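PDB 3QDH: fimbrial structural subunit from Actinomyces naeslundii, which forms the shaft of type 2 fimbriae as their structural subunit and mediates adhesion to streptococci and host cells during oral biofilm development. Local coordinates for residues A[17-21]-A[205-209]; A[184-189]-A[199-205]; A[190-196]-A[243-247]; A[225-229]-A[271-275]. All coordinates share one frame; numbering follows the deposited sequence.

Contact 1: A[17-21]-A[205-209]; sequences GYGVG and IAING
V20 and N208 are joined by the one direct hydrogen bond between these two loops: N208 N donates to V20 O at 2.8 Å, with a fairly straight N-H...O angle of 161°. Water carries the rest of the polar traffic. One molecule accepts from G19 N and donates to A206 O at 2.7 Å, bridging the two backbones beside G19. A second accepts from G209 N and donates to V20 O, with a weaker bond to A206 O. V20 O is thus gripped both by an amide and by a water.

The apolar contacts line up along the same seam. I205 stands across Y18 at about a right angle, its CD1 3.9 Å from CD2 of the ring, while its CG2 lies 3.7 Å from G19 N. I207 crosses V20 in a similar way, CG2 meeting V20 CG1 at 3.7 Å; its other arm ends in CD1, which rests near G19 CA. A chi1 of 59°, between the backbone N and the carbonyl carbon, turns V20 CG1 to I207 CG2. At the exposed end, the N208 amide leans in, its ND2 3.6 Å from G21 CA.

Loop 17-21, between strands 7-8 and 23-31, runs beside strand 220-230, where Y18 and V20 make backbone bonds to F227 and G225. The Y18 hydroxyl bonds to D238, the ring touches R246 and Y248 of strand 245-254, and I207 packs on V223 and L226.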
loop_
_atom_site.group_PDB
_atom_site.type_symbol
_atom_site.label_atom_id
_atom_site.label_comp_id
_atom_site.label_asym_id
_atom_site.label_seq_id
_atom_site.Cartn_x
_atom_site.Cartn_y
_atom_site.Cartn_z
ATOM N N GLY A 17 -0.011 -8.255 0.132
ATOM C CA GLY A 17 -0.250 -8.864 1.446
ATOM C C GLY A 17 -1.242 -8.086 2.291
ATOM O O GLY A 17 -1.203 -6.852 2.339
ATOM N N TYR A 18 -2.133 -8.818 2.956
ATOM C CA TYR A 18 -3.225 -8.230 3.730
ATOM C C TYR A 18 -2.818 -7.716 5.106
ATOM O O TYR A 18 -3.552 -6.941 5.720
ATOM C CB TYR A 18 -4.340 -9.253 3.936
ATOM C CG TYR A 18 -5.008 -9.744 2.683
ATOM C CD1 TYR A 18 -5.683 -8.863 1.836
ATOM C CD2 TYR A 18 -4.997 -11.103 2.359
ATOM C CE1 TYR A 18 -6.308 -9.315 0.692
ATOM C CE2 TYR A 18 -5.621 -11.571 1.216
ATOM C CZ TYR A 18 -6.276 -10.669 0.386
ATOM O OH TYR A 18 -6.900 -11.122 -0.748
ATOM N N GLY A 19 -1.671 -8.167 5.605
ATOM C CA GLY A 19 -1.277 -7.869 6.981
ATOM C C GLY A 19 -0.278 -6.747 7.145
ATOM O O GLY A 19 0.439 -6.389 6.208
ATOM N N VAL A 20 -0.243 -6.197 8.356
ATOM C CA VAL A 20 0.763 -5.229 8.772
ATOM C C VAL A 20 2.177 -5.751 8.462
ATOM O O VAL A 20 2.472 -6.938 8.656
ATOM C CB VAL A 20 0.583 -4.870 10.282
ATOM C CG1 VAL A 20 0.704 -6.116 11.184
ATOM C CG2 VAL A 20 1.539 -3.789 10.718
ATOM N N GLY A 21 3.036 -4.865 7.965
ATOM C CA GLY A 21 4.375 -5.252 7.515
ATOM C C GLY A 21 4.444 -5.485 6.018
ATOM O O GLY A 21 5.528 -5.709 5.471
ATOM N N ILE A 205 -1.832 -15.582 6.338
ATOM C CA ILE A 205 -1.406 -14.196 6.163
ATOM C C ILE A 205 -0.230 -13.860 7.079
ATOM O O ILE A 205 -0.281 -14.102 8.289
ATOM C CB ILE A 205 -2.588 -13.218 6.410
ATOM C CG1 ILE A 205 -3.683 -13.439 5.362
ATOM C CG2 ILE A 205 -2.119 -11.762 6.391
ATOM C CD1 ILE A 205 -5.051 -12.961 5.780
ATOM N N ALA A 206 0.828 -13.300 6.496
ATOM C CA ALA A 206 1.992 -12.876 7.266
ATOM C C ALA A 206 1.717 -11.584 8.033
ATOM O O ALA A 206 1.339 -10.563 7.446
ATOM C CB ALA A 206 3.210 -12.723 6.363
ATOM N N ILE A 207 1.889 -11.651 9.351
ATOM C CA ILE A 207 1.781 -10.495 10.233
ATOM C C ILE A 207 3.193 -10.136 10.672
ATOM O O ILE A 207 3.830 -10.890 11.410
ATOM C CB ILE A 207 0.876 -10.796 11.464
ATOM C CG1 ILE A 207 -0.550 -11.192 11.033
ATOM C CG2 ILE A 207 0.864 -9.628 12.450
ATOM C CD1 ILE A 207 -1.248 -10.218 10.071
ATOM N N ASN A 208 3.683 -8.989 10.203
ATOM C CA ASN A 208 5.090 -8.610 10.369
ATOM C C ASN A 208 6.056 -9.761 10.024
ATOM O O ASN A 208 7.024 -10.018 10.747
ATOM C CB ASN A 208 5.355 -8.049 11.778
ATOM C CG ASN A 208 4.935 -6.587 11.926
ATOM O OD1 ASN A 208 4.355 -6.199 12.942
ATOM N ND2 ASN A 208 5.241 -5.770 10.919
ATOM N N GLY A 209 5.765 -10.455 8.922
ATOM C CA GLY A 209 6.625 -11.521 8.402
ATOM C C GLY A 209 6.375 -12.902 8.984
ATOM O O GLY A 209 6.922 -13.892 8.499
HETATM O O HOH W 1 0.779 -9.694 4.956
HETATM O O HOH W 2 4.145 -9.095 6.828
#

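Contact 2: A[184-189]-A[199-205]; sequences QLYKAK and DKEGDPI
K187 and E201 find each other through their first torsions: K187 CG is anti to the backbone N (chi1 176°), whereas E201 CG sits between its own N and carbonyl carbon (chi1 73°). The two chains then run side by side, pointing the same way, and the bend at the end of the lysine brings NZ to 2.7 Å from E201 OE1 in a salt bridge. NZ meets that oxygen on its anti side and also donates to A188 O, from above the carbonyl plane, so two bonds fix the ammonium group.

Y186 is the other focus. K200 lies over one face of the ring, with CE 3.9 Å from the ring centroid and close to its normal, a CH-pi contact made by the aliphatic chain; any cation-pi pull from the more distant NZ is weak. P204 CA lies over the opposite face, toward the rim, and P204 CD packs 3.7 Å from Y186 CE2. G202 O comes in at the edge, in the ring plane, 3.3 Å from CE2. Beyond the ring, P204 CG also touches Q184 OE1 at 3.4 Å.

Backbone bonds hold the chains together at three points: I205 N to L185 O at 2.8 Å, E201 N to K187 O, and K189 N to D199 O at 3.0 Å. This is an irregular beta hairpin, strand 182-188 paired loosely with the short strand 200-201, inside the SpaA-like prealbumin fold (CnaB type) of the pilin.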
loop_
_atom_site.group_PDB
_atom_site.type_symbol
_atom_site.label_atom_id
_atom_site.label_comp_id
_atom_site.label_asym_id
_atom_site.label_seq_id
_atom_site.Cartn_x
_atom_site.Cartn_y
_atom_site.Cartn_z
ATOM N N GLN A 184 -3.622 -18.926 12.963
ATOM C CA GLN A 184 -3.258 -18.470 11.623
ATOM C C GLN A 184 -4.451 -17.733 11.009
ATOM O O GLN A 184 -5.601 -18.119 11.224
ATOM C CB GLN A 184 -2.843 -19.652 10.733
ATOM C CG GLN A 184 -1.547 -20.345 11.163
ATOM C CD GLN A 184 -0.925 -21.190 10.066
ATOM O OE1 GLN A 184 -1.601 -21.983 9.409
ATOM N NE2 GLN A 184 0.381 -21.034 9.876
ATOM N N LEU A 185 -4.173 -16.664 10.263
ATOM C CA LEU A 185 -5.223 -15.850 9.645
ATOM C C LEU A 185 -5.353 -16.105 8.146
ATOM O O LEU A 185 -4.351 -16.198 7.433
ATOM C CB LEU A 185 -4.983 -14.359 9.903
ATOM C CG LEU A 185 -5.485 -13.790 11.232
ATOM C CD1 LEU A 185 -4.706 -12.539 11.613
ATOM C CD2 LEU A 185 -6.990 -13.511 11.188
ATOM N N TYR A 186 -6.597 -16.205 7.684
ATOM C CA TYR A 186 -6.888 -16.456 6.275
ATOM C C TYR A 186 -7.828 -15.407 5.687
ATOM O O TYR A 186 -8.649 -14.818 6.397
ATOM C CB TYR A 186 -7.510 -17.849 6.090
ATOM C CG TYR A 186 -6.563 -19.016 6.301
ATOM C CD1 TYR A 186 -6.386 -19.579 7.569
ATOM C CD2 TYR A 186 -5.864 -19.577 5.228
ATOM C CE1 TYR A 186 -5.528 -20.663 7.767
ATOM C CE2 TYR A 186 -4.999 -20.660 5.415
ATOM C CZ TYR A 186 -4.836 -21.198 6.685
ATOM O OH TYR A 186 -3.982 -22.267 6.875
ATOM N N LYS A 187 -7.697 -15.188 4.382
ATOM C CA LYS A 187 -8.678 -14.432 3.611
ATOM C C LYS A 187 -10.006 -15.197 3.597
ATOM O O LYS A 187 -10.019 -16.414 3.414
ATOM C CB LYS A 187 -8.170 -14.234 2.180
ATOM C CG LYS A 187 -9.157 -13.548 1.250
ATOM C CD LYS A 187 -8.774 -13.737 -0.207
ATOM C CE LYS A 187 -9.855 -13.196 -1.131
ATOM N NZ LYS A 187 -11.127 -13.967 -1.033
ATOM N N ALA A 188 -11.109 -14.483 3.808
ATOM C CA ALA A 188 -12.452 -15.064 3.724
ATOM C C ALA A 188 -12.948 -15.080 2.277
ATOM O O ALA A 188 -12.592 -14.204 1.486
ATOM C CB ALA A 188 -13.422 -14.293 4.608
ATOM N N LYS A 189 -13.768 -16.078 1.942
ATOM C CA LYS A 189 -14.320 -16.222 0.590
ATOM C C LYS A 189 -15.317 -15.103 0.299
ATOM O O LYS A 189 -15.184 -14.388 -0.694
ATOM C CB LYS A 189 -14.969 -17.599 0.405
ATOM C CG LYS A 189 -14.819 -18.184 -1.005
ATOM C CD LYS A 189 -15.748 -19.371 -1.234
ATOM C CE LYS A 189 -17.184 -18.916 -1.511
ATOM N NZ LYS A 189 -18.103 -20.054 -1.821
ATOM N N ASP A 199 -15.907 -19.775 5.871
ATOM C CA ASP A 199 -15.327 -20.117 4.563
ATOM C C ASP A 199 -14.061 -19.327 4.227
ATOM O O ASP A 199 -14.074 -18.094 4.201
ATOM C CB ASP A 199 -16.371 -19.950 3.455
ATOM C CG ASP A 199 -17.337 -21.113 3.387
ATOM O OD1 ASP A 199 -18.485 -20.963 3.854
ATOM O OD2 ASP A 199 -16.940 -22.186 2.882
ATOM N N LYS A 200 -12.977 -20.053 3.955
ATOM C CA LYS A 200 -11.662 -19.447 3.737
ATOM C C LYS A 200 -11.009 -19.906 2.430
ATOM O O LYS A 200 -11.447 -20.883 1.815
ATOM C CB LYS A 200 -10.737 -19.742 4.930
ATOM C CG LYS A 200 -10.192 -21.173 4.990
ATOM C CD LYS A 200 -9.417 -21.435 6.280
ATOM C CE LYS A 200 -8.587 -22.714 6.200
ATOM N NZ LYS A 200 -9.412 -23.956 6.113
ATOM N N GLU A 201 -9.967 -19.184 2.016
ATOM C CA GLU A 201 -9.124 -19.577 0.884
ATOM C C GLU A 201 -7.725 -18.970 1.011
ATOM O O GLU A 201 -7.512 -18.032 1.786
ATOM C CB GLU A 201 -9.770 -19.198 -0.462
ATOM C CG GLU A 201 -9.763 -17.704 -0.786
ATOM C CD GLU A 201 -10.381 -17.382 -2.137
ATOM O OE1 GLU A 201 -11.109 -16.371 -2.226
ATOM O OE2 GLU A 201 -10.147 -18.134 -3.111
ATOM N N GLY A 202 -6.779 -19.518 0.253
ATOM C CA GLY A 202 -5.413 -18.997 0.216
ATOM C C GLY A 202 -4.524 -19.523 1.328
ATOM O O GLY A 202 -4.946 -20.349 2.140
ATOM N N ASP A 203 -3.283 -19.044 1.350
ATOM C CA ASP A 203 -2.327 -19.397 2.392
ATOM C C ASP A 203 -2.456 -18.458 3.601
ATOM O O ASP A 203 -3.088 -17.400 3.498
ATOM C CB ASP A 203 -0.902 -19.369 1.828
ATOM C CG ASP A 203 -0.618 -20.533 0.889
ATOM O OD1 ASP A 203 -1.555 -21.301 0.571
ATOM O OD2 ASP A 203 0.551 -20.683 0.465
ATOM N N PRO A 204 -1.880 -18.847 4.758
ATOM C CA PRO A 204 -1.880 -17.978 5.938
ATOM C C PRO A 204 -1.286 -16.592 5.669
ATOM O O PRO A 204 -0.351 -16.455 4.874
ATOM C CB PRO A 204 -1.001 -18.744 6.928
ATOM C CG PRO A 204 -1.205 -20.167 6.566
ATOM C CD PRO A 204 -1.350 -20.190 5.072
ATOM N N ILE A 205 -1.832 -15.582 6.338
ATOM C CA ILE A 205 -1.406 -14.196 6.163
ATOM C C ILE A 205 -0.230 -13.860 7.079
ATOM O O ILE A 205 -0.281 -14.102 8.289
ATOM C CB ILE A 205 -2.588 -13.218 6.410
ATOM C CG1 ILE A 205 -3.683 -13.439 5.362
ATOM C CG2 ILE A 205 -2.119 -11.762 6.391
ATOM C CD1 ILE A 205 -5.051 -12.961 5.780
#

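Contact 3: A[190-196]-A[243-247]; sequences NAYAGTC and ATARC
C196 and C247 form a disulfide that ties the loop following a type I beta turn, N190 to A193, to the start of strand 245-254 in the SpaA-like domain. The tight part of the contact is built on C247, which is buried, together with A191, Y192 and R246. C247 N donates to A191 O, inside the turn, at 2.7 Å in an almost linear bond (174°), and R246 CG approaches the same oxygen. From there the arginine, its CG anti to the backbone N, stretches out from CG to NE and passes obliquely over Y192: CG lies above one face of the ring, offset toward the rim, 4.2 Å from the centroid. The guanidinium, turned 75° from the ring plane, has A191 CB over one face, 3.7 Å from NH2. R246 NH1 donates to Y192 OH at 2.9 Å, a bent bond with the hydroxyl tilted out of the guanidinium plane. That hydroxyl bonds to I228 O as well, and R246 NH2 forms a salt bridge with D238, so both polar ends are held from strand 220-230 or the loop that follows it. A243 CB completes the packing, 3.6 Å from Y192 CE1.

Toward N190 the contact loosens. N190 is exposed and meets the strand merely through its O, near C247 CB; the bond that should close the turn, A193 N to N190 O, is weak at 3.5 Å. A193 CB just grazes C247 SG. Farther along, C196 points at the strand, with P270 and K272 of strand 268-274 alongside, and C196 SG meets C247 SG at 2.0 Å with chi3 of -79°.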
loop_
_atom_site.group_PDB
_atom_site.type_symbol
_atom_site.label_atom_id
_atom_site.label_comp_id
_atom_site.label_asym_id
_atom_site.label_seq_id
_atom_site.Cartn_x
_atom_site.Cartn_y
_atom_site.Cartn_z
ATOM N N ASN A 190 -16.313 -14.957 1.171
ATOM C CA ASN A 190 -17.185 -13.792 1.149
ATOM C C ASN A 190 -16.579 -12.704 2.032
ATOM O O ASN A 190 -16.998 -12.505 3.176
ATOM C CB ASN A 190 -18.610 -14.144 1.603
ATOM C CG ASN A 190 -19.598 -12.994 1.394
ATOM O OD1 ASN A 190 -19.247 -11.933 0.874
ATOM N ND2 ASN A 190 -20.846 -13.211 1.800
ATOM N N ALA A 191 -15.591 -12.004 1.478
ATOM C CA ALA A 191 -14.827 -10.992 2.205
ATOM C C ALA A 191 -15.660 -9.827 2.738
ATOM O O ALA A 191 -15.283 -9.215 3.736
ATOM C CB ALA A 191 -13.675 -10.475 1.345
ATOM N N TYR A 192 -16.786 -9.526 2.088
ATOM C CA TYR A 192 -17.582 -8.343 2.451
ATOM C C TYR A 192 -19.014 -8.625 2.934
ATOM O O TYR A 192 -19.888 -7.749 2.879
ATOM C CB TYR A 192 -17.551 -7.312 1.312
ATOM C CG TYR A 192 -16.167 -6.746 1.093
ATOM C CD1 TYR A 192 -15.696 -5.686 1.872
ATOM C CD2 TYR A 192 -15.318 -7.285 0.130
ATOM C CE1 TYR A 192 -14.417 -5.172 1.685
ATOM C CE2 TYR A 192 -14.036 -6.781 -0.062
ATOM C CZ TYR A 192 -13.596 -5.726 0.716
ATOM O OH TYR A 192 -12.335 -5.224 0.525
ATOM N N ALA A 193 -19.222 -9.839 3.442
ATOM C CA ALA A 193 -20.509 -10.280 3.991
ATOM C C ALA A 193 -21.035 -9.365 5.088
ATOM O O ALA A 193 -20.260 -8.755 5.826
ATOM C CB ALA A 193 -20.379 -11.687 4.531
ATOM N N GLY A 194 -22.360 -9.279 5.190
ATOM C CA GLY A 194 -23.004 -8.588 6.309
ATOM C C GLY A 194 -22.763 -9.354 7.598
ATOM O O GLY A 194 -22.616 -8.760 8.669
ATOM N N THR A 195 -22.724 -10.680 7.479
ATOM C CA THR A 195 -22.372 -11.576 8.577
ATOM C C THR A 195 -21.252 -12.500 8.101
ATOM O O THR A 195 -21.450 -13.306 7.185
ATOM C CB THR A 195 -23.594 -12.407 9.042
ATOM O OG1 THR A 195 -24.635 -11.523 9.479
ATOM C CG2 THR A 195 -23.214 -13.358 10.185
ATOM N N CYS A 196 -20.082 -12.373 8.725
ATOM C CA CYS A 196 -18.885 -13.116 8.315
ATOM C C CYS A 196 -19.002 -14.631 8.531
ATOM O O CYS A 196 -19.636 -15.085 9.486
ATOM C CB CYS A 196 -17.640 -12.560 9.017
ATOM S SG CYS A 196 -17.293 -10.811 8.647
ATOM N N ALA A 243 -16.446 0.192 1.446
ATOM C CA ALA A 243 -16.570 -0.679 2.621
ATOM C C ALA A 243 -15.696 -0.236 3.794
ATOM O O ALA A 243 -14.545 0.182 3.615
ATOM C CB ALA A 243 -16.303 -2.122 2.250
ATOM N N THR A 244 -16.273 -0.314 4.992
ATOM C CA THR A 244 -15.610 0.111 6.222
ATOM C C THR A 244 -15.327 -1.081 7.139
ATOM O O THR A 244 -14.889 -0.905 8.278
ATOM C CB THR A 244 -16.468 1.131 7.003
ATOM O OG1 THR A 244 -17.804 0.624 7.132
ATOM C CG2 THR A 244 -16.493 2.482 6.305
ATOM N N ALA A 245 -15.597 -2.284 6.638
ATOM C CA ALA A 245 -15.355 -3.530 7.363
ATOM C C ALA A 245 -15.080 -4.661 6.377
ATOM O O ALA A 245 -15.619 -4.661 5.273
ATOM C CB ALA A 245 -16.553 -3.875 8.258
ATOM N N ARG A 246 -14.237 -5.616 6.774
ATOM C CA ARG A 246 -13.907 -6.774 5.938
ATOM C C ARG A 246 -13.788 -8.045 6.781
ATOM O O ARG A 246 -13.302 -7.997 7.916
ATOM C CB ARG A 246 -12.608 -6.533 5.154
ATOM C CG ARG A 246 -12.347 -7.550 4.045
ATOM C CD ARG A 246 -10.951 -7.423 3.447
ATOM N NE ARG A 246 -10.574 -8.618 2.688
ATOM C CZ ARG A 246 -10.425 -8.676 1.366
ATOM N NH1 ARG A 246 -10.608 -7.598 0.607
ATOM N NH2 ARG A 246 -10.082 -9.823 0.797
ATOM N N CYS A 247 -14.230 -9.169 6.216
ATOM C CA CYS A 247 -14.184 -10.472 6.885
ATOM C C CYS A 247 -12.866 -11.208 6.668
ATOM O O CYS A 247 -12.308 -11.219 5.562
ATOM C CB CYS A 247 -15.318 -11.383 6.402
ATOM S SG CYS A 247 -16.990 -10.783 6.638
#

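Contact 4: A[225-229]-A[271-275]; sequences GLFIS and VKIEV
I228 presses its CD1 onto one face of the peptide joining E274 to V275, 3.4 Å from both E274 C and V275 N. The methyl stands almost squarely above that flat group and does not come in at its edge. The other flat group here, the F227 ring, is on the far side of strand 225-229: F227 leads away from segment 271-275, and S229 N lies over one face of its ring, toward the rim.

What crosses between the strands is otherwise plain hydrocarbon packing. I228 CD1 also reaches V275 CG2 at 3.7 Å, and I228 CG1 lies 4.0 Å from I273 CG2, the two isoleucines meeting obliquely. I273 divides its branches between two partners: CG2 faces I228, while CG1, anti to the carbonyl carbon (chi1 -52°), carries CD1 to L226 CD1 at 3.8 Å. L226 and I273 cross at about a right angle. The backbones stay well apart and share no hydrogen bonds, so aliphatic groups fill the interface.

The axes of 225-229 and 271-274 approach to 7.6 Å, 80° apart: the two strands, from different sheets, cross nearly at right angles in the SpaA-like region. Strand 220-230 pairs with 154-165, where I228 and S229 both face R157 in a classic beta bulge. Strand 268-274 pairs with 245-254, and I273 also touches Y248 of that strand and L161 of strand 154-165.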
loop_
_atom_site.group_PDB
_atom_site.type_symbol
_atom_site.label_atom_id
_atom_site.label_comp_id
_atom_site.label_asym_id
_atom_site.label_seq_id
_atom_site.Cartn_x
_atom_site.Cartn_y
_atom_site.Cartn_z
ATOM N N GLY A 225 -2.670 -4.334 12.152
ATOM C CA GLY A 225 -3.235 -3.924 10.874
ATOM C C GLY A 225 -3.613 -5.061 9.961
ATOM O O GLY A 225 -2.797 -5.938 9.680
ATOM N N LEU A 226 -4.865 -5.039 9.509
ATOM C CA LEU A 226 -5.342 -5.891 8.422
ATOM C C LEU A 226 -6.073 -5.023 7.401
ATOM O O LEU A 226 -6.794 -4.099 7.776
ATOM C CB LEU A 226 -6.277 -6.995 8.949
ATOM C CG LEU A 226 -5.647 -8.165 9.730
ATOM C CD1 LEU A 226 -6.720 -8.939 10.492
ATOM C CD2 LEU A 226 -4.869 -9.111 8.829
ATOM N N PHE A 227 -5.886 -5.327 6.119
ATOM C CA PHE A 227 -6.509 -4.562 5.027
ATOM C C PHE A 227 -8.036 -4.697 5.034
ATOM O O PHE A 227 -8.569 -5.780 5.262
ATOM C CB PHE A 227 -5.926 -5.014 3.684
ATOM C CG PHE A 227 -6.601 -4.410 2.486
ATOM C CD1 PHE A 227 -6.398 -3.065 2.153
ATOM C CD2 PHE A 227 -7.429 -5.186 1.678
ATOM C CE1 PHE A 227 -7.010 -2.515 1.041
ATOM C CE2 PHE A 227 -8.046 -4.641 0.561
ATOM C CZ PHE A 227 -7.839 -3.302 0.244
ATOM N N ILE A 228 -8.735 -3.587 4.798
ATOM C CA ILE A 228 -10.196 -3.607 4.749
ATOM C C ILE A 228 -10.718 -3.378 3.333
ATOM O O ILE A 228 -11.465 -4.206 2.803
ATOM C CB ILE A 228 -10.810 -2.594 5.740
ATOM C CG1 ILE A 228 -10.589 -3.087 7.173
ATOM C CG2 ILE A 228 -12.314 -2.400 5.486
ATOM C CD1 ILE A 228 -10.973 -2.089 8.221
ATOM N N SER A 229 -10.305 -2.257 2.731
ATOM C CA SER A 229 -10.776 -1.840 1.409
ATOM C C SER A 229 -9.964 -0.635 0.936
ATOM O O SER A 229 -9.269 0.005 1.727
ATOM C CB SER A 229 -12.244 -1.433 1.471
ATOM O OG SER A 229 -12.379 -0.188 2.135
ATOM N N VAL A 271 -13.943 -13.511 11.662
ATOM C CA VAL A 271 -13.693 -12.211 12.300
ATOM C C VAL A 271 -13.996 -11.022 11.375
ATOM O O VAL A 271 -13.591 -11.011 10.213
ATOM C CB VAL A 271 -12.249 -12.099 12.877
ATOM C CG1 VAL A 271 -12.062 -13.049 14.055
ATOM C CG2 VAL A 271 -11.192 -12.366 11.804
ATOM N N LYS A 272 -14.710 -10.034 11.913
ATOM C CA LYS A 272 -15.077 -8.815 11.189
ATOM C C LYS A 272 -14.164 -7.659 11.598
ATOM O O LYS A 272 -14.257 -7.139 12.715
ATOM C CB LYS A 272 -16.550 -8.462 11.449
ATOM C CG LYS A 272 -17.072 -7.224 10.703
ATOM C CD LYS A 272 -18.558 -6.967 10.988
ATOM C CE LYS A 272 -18.786 -6.352 12.373
ATOM N NZ LYS A 272 -20.204 -6.448 12.844
ATOM N N ILE A 273 -13.278 -7.275 10.682
ATOM C CA ILE A 273 -12.322 -6.188 10.910
ATOM C C ILE A 273 -12.924 -4.856 10.464
ATOM O O ILE A 273 -13.352 -4.720 9.320
ATOM C CB ILE A 273 -10.989 -6.439 10.142
ATOM C CG1 ILE A 273 -10.414 -7.834 10.446
ATOM C CG2 ILE A 273 -9.976 -5.326 10.404
ATOM C CD1 ILE A 273 -10.122 -8.123 11.921
ATOM N N GLU A 274 -12.940 -3.878 11.367
ATOM C CA GLU A 274 -13.551 -2.579 11.091
ATOM C C GLU A 274 -12.529 -1.448 11.177
ATOM O O GLU A 274 -11.486 -1.598 11.813
ATOM C CB GLU A 274 -14.734 -2.321 12.032
ATOM C CG GLU A 274 -15.820 -3.397 11.968
ATOM C CD GLU A 274 -17.216 -2.853 12.215
ATOM O OE1 GLU A 274 -17.422 -2.152 13.232
ATOM O OE2 GLU A 274 -18.115 -3.136 11.389
ATOM N N VAL A 275 -12.832 -0.326 10.523
ATOM C CA VAL A 275 -11.905 0.803 10.430
ATOM C C VAL A 275 -11.755 1.478 11.785
ATOM O O VAL A 275 -12.713 2.040 12.309
ATOM C CB VAL A 275 -12.355 1.851 9.364
ATOM C CG1 VAL A 275 -11.295 2.927 9.186
ATOM C CG2 VAL A 275 -12.608 1.188 8.034
#

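How the contacts relate
Contacts 2 to 4 lie within the SpaA-like range, away from the zinc site, and contact 1 joins 17-21, from the N2 range, to it. Contacts 2 and 3 share a sheet, in which strand 245-254 lies between 182-188 and 268-274; contact 4 packs strand 220-230 of the other sheet across it. Contacts 3 and 4 are nearest, with centres about 9 Å apart, contacts 1 and 3 farthest, about 19 Å. Along the chain, contact 2 nests inside the long loop closed by contact 1, contact 3 crosses contacts 1, 2 and 4, and contact 4 opens after 1 and 2 close. Contact 1 thus ties a loop from early in the chain to this C-terminal domain.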